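PDB 3PRN: porin from Rhodobacter blasticus, which forms channels across the outer membrane that let small hydrophilic solutes, up to about 0.6 kDa, diffuse through passively. Local coordinates for residues Asn84-Ala88 and Phe89-Ala93; Tyr230-Ala234 and Thr235-Ala239; Ser242-Arg246 and Ala247-Thr251. The protein carries 1 engineered substitution. All blocks are in the same frame, centred on the assembly; numbering follows the deposited sequence.

Contact 1: Asn84-Ala88 and Phe89-Ala93; sequences NVDTA and FDSVA
Thr87 occupies the N-cap position of the short helix 88-91, and its carbonyl oxygen accepts a hydrogen bond from the Ser91 hydroxyl. The helix belongs to the long loop after strand 78-83, which in porins folds into the barrel and narrows the pore. Ser91 OG donates to Thr87 O at 2.8 Å, from above the carbonyl plane rather than along a lone pair; a chi1 of -60° places that hydroxyl beside its own backbone N, turned back toward the helix start. The amides of Asp90 and Ser91 add only weak bonds to the same oxygen (N-H...O angle 125° for each). The next carbonyl, Ala88 O, takes two donors: Val92 N at 3.2 Å, almost in line with C=O, and Ser91 N at 3.1 Å, well above the plane. Beside the helix start, Asp86 OD1 and Asp90 OD2 stand 4.6 Å apart, and a water that accepts from Thr87 N donates to both, probably easing their repulsion. Thr87 OG1 lies 3.4 Å from Asp90 CB, but its hydrogen bond goes to Phe115 O; Asp90 OD1 pairs with Tyr96 OH. The turn rests on the barrel wall: Ala88 touches strands 142-150 and 163-171, while Phe89 reaches strand 175-183 and meets Phe114 edge-to-face.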
loop_
_atom_site.group_PDB
_atom_site.type_symbol
_atom_site.label_atom_id
_atom_site.label_comp_id
_atom_site.label_asym_id
_atom_site.label_seq_id
_atom_site.Cartn_x
_atom_site.Cartn_y
_atom_site.Cartn_z
ATOM N N ASN A 84 17.321 1.308 -1.788
ATOM C CA ASN A 84 17.270 1.357 -0.291
ATOM C C ASN A 84 17.939 0.097 0.224
ATOM O O ASN A 84 17.289 -0.926 0.488
ATOM C CB ASN A 84 15.770 1.419 0.091
ATOM C CG ASN A 84 15.474 1.534 1.564
ATOM O OD1 ASN A 84 16.371 1.707 2.423
ATOM N ND2 ASN A 84 14.169 1.431 1.897
ATOM N N VAL A 85 19.254 0.043 0.346
ATOM C CA VAL A 85 20.047 -1.086 0.697
ATOM C C VAL A 85 20.266 -1.311 2.197
ATOM O O VAL A 85 20.091 -0.364 2.975
ATOM C CB VAL A 85 21.452 -1.013 0.011
ATOM C CG1 VAL A 85 21.288 -0.828 -1.536
ATOM C CG2 VAL A 85 22.323 0.170 0.493
ATOM N N ASP A 86 20.591 -2.545 2.515
ATOM C CA ASP A 86 21.131 -2.926 3.801
ATOM C C ASP A 86 22.613 -2.524 3.807
ATOM O O ASP A 86 23.354 -2.802 2.854
ATOM C CB ASP A 86 21.036 -4.459 4.047
ATOM C CG ASP A 86 19.583 -4.805 4.337
ATOM O OD1 ASP A 86 19.033 -4.366 5.419
ATOM O OD2 ASP A 86 18.908 -5.492 3.489
ATOM N N THR A 87 23.030 -1.871 4.874
ATOM C CA THR A 87 24.413 -1.375 4.990
ATOM C C THR A 87 25.294 -2.308 5.826
ATOM O O THR A 87 24.853 -3.164 6.600
ATOM C CB THR A 87 24.429 -0.003 5.661
ATOM O OG1 THR A 87 23.844 -0.092 6.951
ATOM C CG2 THR A 87 23.657 1.055 4.871
ATOM N N ALA A 88 26.603 -2.155 5.592
ATOM C CA ALA A 88 27.535 -3.056 6.278
ATOM C C ALA A 88 27.485 -3.010 7.789
ATOM O O ALA A 88 27.376 -4.058 8.460
ATOM C CB ALA A 88 28.943 -2.779 5.744
ATOM N N PHE A 89 27.439 -1.821 8.385
ATOM C CA PHE A 89 27.465 -1.743 9.854
ATOM C C PHE A 89 26.182 -2.321 10.455
ATOM O O PHE A 89 26.177 -2.812 11.594
ATOM C CB PHE A 89 27.629 -0.265 10.248
ATOM C CG PHE A 89 28.127 -0.031 11.654
ATOM C CD1 PHE A 89 29.508 -0.153 11.925
ATOM C CD2 PHE A 89 27.270 0.308 12.676
ATOM C CE1 PHE A 89 29.988 0.077 13.230
ATOM C CE2 PHE A 89 27.725 0.515 13.991
ATOM C CZ PHE A 89 29.095 0.395 14.244
ATOM N N ASP A 90 25.094 -2.263 9.682
ATOM C CA ASP A 90 23.817 -2.770 10.171
ATOM C C ASP A 90 23.681 -4.248 9.863
ATOM O O ASP A 90 22.849 -4.875 10.516
ATOM C CB ASP A 90 22.665 -1.958 9.547
ATOM C CG ASP A 90 21.281 -2.226 10.178
ATOM O OD1 ASP A 90 21.089 -2.031 11.369
ATOM O OD2 ASP A 90 20.345 -2.631 9.448
ATOM N N SER A 91 24.442 -4.806 8.912
ATOM C CA SER A 91 24.203 -6.214 8.596
ATOM C C SER A 91 25.155 -7.229 9.211
ATOM O O SER A 91 24.804 -8.402 9.214
ATOM C CB SER A 91 24.335 -6.364 7.050
ATOM O OG SER A 91 23.353 -5.513 6.447
ATOM N N VAL A 92 26.319 -6.847 9.719
ATOM C CA VAL A 92 27.251 -7.779 10.298
ATOM C C VAL A 92 26.610 -8.552 11.453
ATOM O O VAL A 92 25.684 -8.066 12.115
ATOM C CB VAL A 92 28.453 -7.187 11.085
ATOM C CG1 VAL A 92 29.766 -7.240 10.302
ATOM C CG2 VAL A 92 28.254 -5.719 11.467
ATOM N N ALA A 93 27.142 -9.733 11.703
ATOM C CA ALA A 93 26.683 -10.571 12.819
ATOM C C ALA A 93 27.203 -9.961 14.164
ATOM O O ALA A 93 28.091 -9.108 14.175
ATOM C CB ALA A 93 27.226 -11.994 12.670
HETATM O O HOH W 1 20.488 -2.301 6.744
#

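Contact 2: Tyr230-Ala234 and Thr235-Ala239; sequences YAFGA and TTVRA
Val237 turns one methyl toward two aromatic residues of the opposite strand: in one of its two modelled conformers, Val237 CG1 lies 3.9 Å from Tyr230 CB and 4.0 Å from Phe232 CE2, a packing that stays doubtful for the other. Its chi1 of 75° sets CG1 between the backbone N and the carbonyl carbon, reaching across the hairpin. The Phe232 side chain runs obliquely to Val237, and Tyr230 CD2 sits 3.4 Å above the Phe232 ring plane, near its rim, while Phe232 CD1 lies in plane at the edge of the tyrosine ring. These residues and Thr235 share one sheet face, where a bound detergent touches Val237, consistent with the membrane side. Ala231 CB and Thr236 OG1 are 4.0 Å apart on the other face. Register is fixed by the reciprocal bonds of Tyr230 with Val237 (Val237 N to Tyr230 O, 2.8 Å) and by Phe232 N to Thr235 O, also 2.8 Å. The type II' turn closes with Thr235 N to Phe232 O, 3.3 Å, the donor well above the carbonyl plane; a water joins Phe232 O to Thr235 OG1. Strand 252-262 flanks the hairpin through backbone bonds to Ala234, Thr236 and Arg238, the last also salt-bridged to Asp258; across the other edge Ala231 bonds Ala205.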
loop_
_atom_site.group_PDB
_atom_site.type_symbol
_atom_site.label_atom_id
_atom_site.label_comp_id
_atom_site.label_asym_id
_atom_site.label_seq_id
_atom_site.Cartn_x
_atom_site.Cartn_y
_atom_site.Cartn_z
ATOM N N TYR A 230 20.985 -17.985 27.718
ATOM C CA TYR A 230 20.949 -19.412 28.015
ATOM C C TYR A 230 19.557 -19.984 27.790
ATOM O O TYR A 230 18.588 -19.422 28.294
ATOM C CB TYR A 230 21.380 -19.519 29.494
ATOM C CG TYR A 230 21.812 -20.926 29.834
ATOM C CD1 TYR A 230 23.105 -21.352 29.545
ATOM C CD2 TYR A 230 20.914 -21.809 30.428
ATOM C CE1 TYR A 230 23.508 -22.644 29.849
ATOM C CE2 TYR A 230 21.312 -23.110 30.733
ATOM C CZ TYR A 230 22.601 -23.509 30.442
ATOM O OH TYR A 230 23.000 -24.801 30.756
ATOM N N ALA A 231 19.497 -21.098 27.059
ATOM C CA ALA A 231 18.220 -21.739 26.749
ATOM C C ALA A 231 17.961 -22.984 27.588
ATOM O O ALA A 231 18.811 -23.869 27.665
ATOM C CB ALA A 231 18.243 -22.116 25.264
ATOM N N PHE A 232 16.832 -23.032 28.228
ATOM C CA PHE A 232 16.324 -24.103 29.048
ATOM C C PHE A 232 15.055 -24.646 28.341
ATOM O O PHE A 232 13.940 -24.224 28.706
ATOM C CB PHE A 232 15.804 -23.576 30.384
ATOM C CG PHE A 232 16.765 -22.885 31.274
ATOM C CD1 PHE A 232 17.760 -23.624 31.940
ATOM C CD2 PHE A 232 16.670 -21.518 31.515
ATOM C CE1 PHE A 232 18.646 -23.004 32.809
ATOM C CE2 PHE A 232 17.574 -20.897 32.370
ATOM C CZ PHE A 232 18.561 -21.640 33.020
ATOM N N GLY A 233 15.221 -25.525 27.359
ATOM C CA GLY A 233 13.984 -26.027 26.698
ATOM C C GLY A 233 13.348 -24.925 25.851
ATOM O O GLY A 233 14.047 -24.468 24.923
ATOM N N ALA A 234 12.111 -24.509 26.103
ATOM C CA ALA A 234 11.524 -23.460 25.246
ATOM C C ALA A 234 11.823 -22.040 25.738
ATOM O O ALA A 234 11.414 -21.030 25.144
ATOM C CB ALA A 234 9.997 -23.632 25.186
ATOM N N THR A 235 12.420 -21.947 26.930
ATOM C CA THR A 235 12.680 -20.649 27.546
ATOM C C THR A 235 14.111 -20.176 27.364
ATOM O O THR A 235 15.042 -20.967 27.570
ATOM C CB THR A 235 12.389 -20.756 29.052
ATOM O OG1 THR A 235 11.019 -21.125 29.241
ATOM C CG2 THR A 235 12.660 -19.433 29.759
ATOM N N THR A 236 14.311 -18.925 26.979
ATOM C CA THR A 236 15.651 -18.386 26.830
ATOM C C THR A 236 15.789 -17.222 27.834
ATOM O O THR A 236 14.909 -16.383 27.988
ATOM C CB THR A 236 16.004 -17.916 25.436
ATOM O OG1 THR A 236 15.883 -18.984 24.523
ATOM C CG2 THR A 236 17.404 -17.314 25.309
ATOM N N VAL A 237 16.922 -17.191 28.528
ATOM C CA VAL A 237 17.126 -16.078 29.485
ATOM C C VAL A 237 18.259 -15.252 28.931
ATOM O O VAL A 237 19.235 -15.796 28.423
ATOM C CB VAL A 237 17.269 -16.616 30.900
ATOM C CG1 VAL A 237 18.610 -17.252 31.164
ATOM C CG2 VAL A 237 16.951 -15.488 31.889
ATOM N N ARG A 238 18.145 -13.908 28.942
ATOM C CA ARG A 238 19.179 -13.036 28.391
ATOM C C ARG A 238 19.601 -11.941 29.373
ATOM O O ARG A 238 18.779 -11.482 30.164
ATOM C CB ARG A 238 18.531 -12.236 27.193
ATOM C CG ARG A 238 18.109 -13.154 26.059
ATOM C CD ARG A 238 17.452 -12.367 24.922
ATOM N NE ARG A 238 16.969 -13.262 23.888
ATOM C CZ ARG A 238 17.732 -13.830 22.960
ATOM N NH1 ARG A 238 19.029 -13.600 22.904
ATOM N NH2 ARG A 238 17.196 -14.640 22.053
ATOM N N ALA A 239 20.846 -11.495 29.259
ATOM C CA ALA A 239 21.330 -10.410 30.112
ATOM C C ALA A 239 22.419 -9.636 29.400
ATOM O O ALA A 239 23.073 -10.162 28.514
ATOM C CB ALA A 239 21.918 -10.982 31.421
HETATM O O HOH W 2 10.963 -24.075 29.169
HETATM O O HOH W 3 13.105 -19.462 23.854
#

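Contact 3: Ser242-Arg246 and Ala247-Thr251; sequences SDIDR and AGADT
Thr251 and Asp243 make the side-chain hydrogen bond between the two arms of this loop: Thr251 OG1 donates to Asp243 OD1 at 2.8 Å, and OD1 accepts on its syn lone pair, the side of the other carboxylate oxygen. Thr251 OG1 and Asp243 CG each lie beside their own backbone N, and the two side chains meet obliquely. A valine here in place of Thr251 would probably leave Asp243 OD1 without its hydroxyl donor and its carboxylate freer to turn. The backbone bond across the turn is Ala249 N to Arg246 O, 3.1 Å long and nearly straight at 166°, in a type II turn where Gly248 takes the positive phi (83°).

Water adds two bridges. One accepts from Ile244 N at 3.0 Å and lies between Asp243 OD1 and Asp250 O. The other, in plane at the guanidinium edge, accepts from Arg246 NE at 2.8 Å and donates to Ala247 O.

Apolar contact is small: Ile244 CG1 packs against Ala249 CB at 3.8 Å. Two methyls make van der Waals approaches to polar groups. Thr251 CG2 lies 3.6 Å from Ser242 O, and Ile244 CD1 lies 3.7 Å above one guanidinium face of Arg246, toward its rim.

Backbone bonds pair Asp243 with Val224 and Ser242 with Ala252, in keeping with a first arm that is still strand, while the other runs back at 167° to it. Ser242 OG is held separately by Thr225. This is a loop containing a type II turn, linking the antiparallel neighbours 235-244 and 252-262 of the porin barrel, probably on the extracellular side.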
loop_
_atom_site.group_PDB
_atom_site.type_symbol
_atom_site.label_atom_id
_atom_site.label_comp_id
_atom_site.label_asym_id
_atom_site.label_seq_id
_atom_site.Cartn_x
_atom_site.Cartn_y
_atom_site.Cartn_z
ATOM N N SER A 242 26.467 -2.735 29.892
ATOM C CA SER A 242 27.181 -1.926 28.880
ATOM C C SER A 242 27.679 -0.647 29.575
ATOM O O SER A 242 26.967 -0.118 30.435
ATOM C CB SER A 242 26.270 -1.585 27.683
ATOM O OG SER A 242 26.909 -0.935 26.595
ATOM N N ASP A 243 28.822 -0.181 29.186
ATOM C CA ASP A 243 29.494 1.006 29.598
ATOM C C ASP A 243 29.913 1.891 28.416
ATOM O O ASP A 243 30.463 1.424 27.399
ATOM C CB ASP A 243 30.816 0.750 30.376
ATOM C CG ASP A 243 30.458 0.217 31.754
ATOM O OD1 ASP A 243 29.835 0.981 32.588
ATOM O OD2 ASP A 243 30.738 -0.996 32.063
ATOM N N ILE A 244 29.696 3.187 28.581
ATOM C CA ILE A 244 30.159 4.150 27.596
ATOM C C ILE A 244 31.176 5.065 28.288
ATOM O O ILE A 244 31.187 5.125 29.532
ATOM C CB ILE A 244 29.006 4.947 26.967
ATOM C CG1 ILE A 244 28.145 5.682 27.997
ATOM C CG2 ILE A 244 28.094 3.951 26.181
ATOM C CD1 ILE A 244 27.085 6.592 27.416
ATOM N N ASP A 245 31.982 5.765 27.534
ATOM C CA ASP A 245 32.946 6.719 28.019
ATOM C C ASP A 245 32.342 8.058 28.441
ATOM O O ASP A 245 33.100 8.822 29.086
ATOM C CB ASP A 245 34.006 7.103 26.945
ATOM C CG ASP A 245 35.106 6.075 26.870
ATOM O OD1 ASP A 245 35.340 5.273 27.803
ATOM O OD2 ASP A 245 35.774 6.014 25.797
ATOM N N ARG A 246 31.138 8.438 28.075
ATOM C CA ARG A 246 30.632 9.751 28.484
ATOM C C ARG A 246 30.771 9.945 30.002
ATOM O O ARG A 246 30.386 9.161 30.861
ATOM C CB ARG A 246 29.226 9.990 28.045
ATOM C CG ARG A 246 28.625 11.367 28.109
ATOM C CD ARG A 246 27.173 11.287 27.582
ATOM N NE ARG A 246 26.291 10.739 28.564
ATOM C CZ ARG A 246 25.214 9.953 28.469
ATOM N NH1 ARG A 246 24.821 9.501 27.272
ATOM N NH2 ARG A 246 24.563 9.629 29.618
ATOM N N ALA A 247 31.269 11.152 30.333
ATOM C CA ALA A 247 31.488 11.551 31.715
ATOM C C ALA A 247 30.197 11.439 32.519
ATOM O O ALA A 247 29.166 12.012 32.145
ATOM C CB ALA A 247 31.821 13.094 31.738
ATOM N N GLY A 248 30.277 10.705 33.600
ATOM C CA GLY A 248 29.169 10.605 34.557
ATOM C C GLY A 248 28.093 9.590 34.193
ATOM O O GLY A 248 27.125 9.438 34.961
ATOM N N ALA A 249 28.243 8.912 33.049
ATOM C CA ALA A 249 27.196 7.928 32.686
ATOM C C ALA A 249 27.099 6.787 33.670
ATOM O O ALA A 249 28.059 6.309 34.231
ATOM C CB ALA A 249 27.531 7.397 31.284
ATOM N N ASP A 250 25.909 6.233 33.883
ATOM C CA ASP A 250 25.677 5.027 34.654
ATOM C C ASP A 250 26.011 3.806 33.785
ATOM O O ASP A 250 26.039 3.861 32.566
ATOM C CB ASP A 250 24.179 4.899 34.983
ATOM C CG ASP A 250 23.747 6.073 35.872
ATOM O OD1 ASP A 250 24.470 6.331 36.865
ATOM O OD2 ASP A 250 22.729 6.725 35.599
ATOM N N THR A 251 26.204 2.665 34.426
ATOM C CA THR A 251 26.331 1.405 33.693
ATOM C C THR A 251 24.926 0.982 33.280
ATOM O O THR A 251 23.989 1.036 34.110
ATOM C CB THR A 251 26.934 0.319 34.630
ATOM O OG1 THR A 251 28.287 0.747 34.878
ATOM C CG2 THR A 251 27.048 -1.034 33.934
HETATM O O HOH W 4 28.640 3.780 31.380
HETATM O O HOH W 5 26.775 11.127 31.245
#

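From the N terminus the chain meets the contacts in series, none nested or crossing. Contact 1 closes a helical turn inside the long loop that leaves strand 78-83 and returns to the wall at strand 131-138; its centre lies about 8 Å from the chain centre. Contacts 2 and 3 lie at the ends of wall strands, their centres about 21 and 22 Å from the chain centre. Contact 2 closes the tight turn from strand 223-232 into strand 235-244, and contact 3 the loop from that strand to 252-262, so they sit at opposite ends of strand 235-244, centres about 28 Å apart. Contact 1 touches neither: nearest atoms are about 13 Å from contact 2 and about 12 Å from contact 3.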